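Local coordinates for protein phosphoethanolamine N-methyltransferase 1 (Haemonchus contortus, PDB 4KRG) that probably transfers the methyl group of S-adenosylmethionine to phosphoethanolamine, a step in nematode phosphocholine biosynthesis, at residues N254-S257 with Q258-A262. Sequence-based numbering, arbitrary orientation.
Sequences NLFS and QIWPA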
loop_
_atom_site.group_PDB
_atom_site.type_symbol
_atom_site.label_atom_id
_atom_site.label_comp_id
_atom_site.label_asym_id
_atom_site.label_seq_id
_atom_site.Cartn_x
_atom_site.Cartn_y
_atom_site.Cartn_z
ATOM N N ASN A 254 6.332 -16.162 13.487
ATOM C CA ASN A 254 6.488 -15.431 14.739
ATOM C C ASN A 254 6.316 -13.935 14.538
ATOM O O ASN A 254 5.623 -13.267 15.301
ATOM C CB ASN A 254 7.862 -15.687 15.342
ATOM C CG ASN A 254 8.097 -14.884 16.603
ATOM O OD1 ASN A 254 7.213 -14.772 17.454
ATOM N ND2 ASN A 254 9.286 -14.304 16.722
ATOM N N LEU A 255 6.958 -13.416 13.502
ATOM C CA LEU A 255 6.885 -11.997 13.211
ATOM C C LEU A 255 5.489 -11.579 12.761
ATOM O O LEU A 255 4.914 -10.627 13.284
ATOM C CB LEU A 255 7.918 -11.634 12.150
ATOM C CG LEU A 255 9.366 -11.857 12.571
ATOM C CD1 LEU A 255 10.288 -11.597 11.414
ATOM C CD2 LEU A 255 9.717 -10.945 13.726
ATOM N N PHE A 256 4.951 -12.306 11.791
ATOM C CA PHE A 256 3.696 -11.952 11.144
ATOM C C PHE A 256 2.512 -12.083 12.103
ATOM O O PHE A 256 1.576 -11.291 12.049
ATOM C CB PHE A 256 3.513 -12.843 9.904
ATOM C CG PHE A 256 2.387 -12.432 8.988
ATOM C CD1 PHE A 256 2.292 -11.138 8.496
ATOM C CD2 PHE A 256 1.451 -13.369 8.571
ATOM C CE1 PHE A 256 1.261 -10.785 7.627
ATOM C CE2 PHE A 256 0.424 -13.024 7.709
ATOM C CZ PHE A 256 0.327 -11.729 7.236
ATOM N N SER A 257 2.567 -13.070 12.993
ATOM C CA SER A 257 1.431 -13.387 13.866
ATOM C C SER A 257 1.452 -12.683 15.216
ATOM O O SER A 257 0.398 -12.381 15.774
ATOM C CB SER A 257 1.334 -14.898 14.108
ATOM O OG SER A 257 0.751 -15.563 13.005
ATOM N N GLN A 258 2.647 -12.441 15.745
ATOM C CA GLN A 258 2.783 -11.901 17.098
ATOM C C GLN A 258 3.555 -10.577 17.202
ATOM O O GLN A 258 3.006 -9.571 17.654
ATOM C CB GLN A 258 3.406 -12.950 18.026
ATOM C CG GLN A 258 2.431 -13.574 19.027
ATOM C CD GLN A 258 1.349 -14.413 18.367
ATOM O OE1 GLN A 258 1.640 -15.359 17.634
ATOM N NE2 GLN A 258 0.090 -14.069 18.629
ATOM N N ILE A 259 4.821 -10.585 16.789
ATOM C CA ILE A 259 5.707 -9.430 16.958
ATOM C C ILE A 259 5.202 -8.151 16.271
ATOM O O ILE A 259 5.070 -7.097 16.905
ATOM C CB ILE A 259 7.127 -9.725 16.431
ATOM C CG1 ILE A 259 7.740 -10.945 17.133
ATOM C CG2 ILE A 259 8.014 -8.497 16.584
ATOM C CD1 ILE A 259 8.110 -10.723 18.593
ATOM N N TRP A 260 4.933 -8.253 14.973
ATOM C CA TRP A 260 4.487 -7.106 14.185
ATOM C C TRP A 260 3.112 -6.540 14.574
ATOM O O TRP A 260 2.975 -5.326 14.707
ATOM C CB TRP A 260 4.543 -7.417 12.683
ATOM C CG TRP A 260 5.928 -7.636 12.146
ATOM C CD1 TRP A 260 7.107 -7.237 12.713
ATOM C CD2 TRP A 260 6.279 -8.316 10.934
ATOM N NE1 TRP A 260 8.167 -7.621 11.922
ATOM C CE2 TRP A 260 7.682 -8.289 10.825
ATOM C CE3 TRP A 260 5.535 -8.947 9.930
ATOM C CZ2 TRP A 260 8.358 -8.866 9.749
ATOM C CZ3 TRP A 260 6.208 -9.514 8.865
ATOM C CH2 TRP A 260 7.604 -9.472 8.781
ATOM N N PRO A 261 2.088 -7.402 14.749
ATOM C CA PRO A 261 0.794 -6.811 15.124
ATOM C C PRO A 261 0.869 -6.094 16.468
ATOM O O PRO A 261 0.143 -5.129 16.702
ATOM C CB PRO A 261 -0.130 -8.027 15.224
ATOM C CG PRO A 261 0.508 -9.058 14.342
ATOM C CD PRO A 261 1.980 -8.857 14.530
ATOM N N ALA A 262 1.757 -6.567 17.334
ATOM C CA ALA A 262 1.983 -5.932 18.620
ATOM C C ALA A 262 2.624 -4.561 18.431
ATOM O O ALA A 262 2.181 -3.576 19.022
ATOM C CB ALA A 262 2.857 -6.810 19.488
#
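The carbonyl oxygen of N254 takes two amide N-H groups from the following turn, a clear case of a helix widening ahead of a proline. I259 N donates to N254 O at 3.2 Å, almost straight (171°) and in the carbonyl plane, which is an i to i+5 bond. Q258 N keeps the ordinary i to i+4 bond to N254 O at 3.1 Å, but is more bent and sits above that plane. The N254 amide, carried by a chi1 of 177° that turns CG away from its own N, crosses the I259 side chain at a slant, its ND2 3.7 Å from I259 CG1.

L255 repeats the wide step: W260 N reaches L255 O at 2.9 Å, again in the carbonyl plane. The L255 side chain covers one face of the indole, its CB standing over the centre of the W260 six-membered ring, 3.7 Å from the centroid and 16° off the normal, a CH-pi contact. CD1 extends the cover to CZ2, whereas CD2 turns to I259 CB. These two successive i to i+5 bonds mark a pi-bulge within helix 249-271.

F256 points its CB away from the following turn and meets W260 CE3 with the edge of its ring, F256 CD1 being 4.2 Å away, while its CA comes still closer to the same carbon. F256 and W260 both pack on L191 of helix 189-198; F256 also touches V139 of helix 136-149, likewise in the N-terminal half of the chain, and W260 makes a cation-pi contact with K194.

Lacking an N-H, P261 kinks the helix and instead rests its ring carbon CG 3.4 Å from F256 O. The same CG lies 3.6 Å from S257 O, while the hydroxyl OG of S257 is hydrogen-bonded to D136. Q258, bent at chi2, folds its amide back beside S257, bringing OE1 against S257 CB.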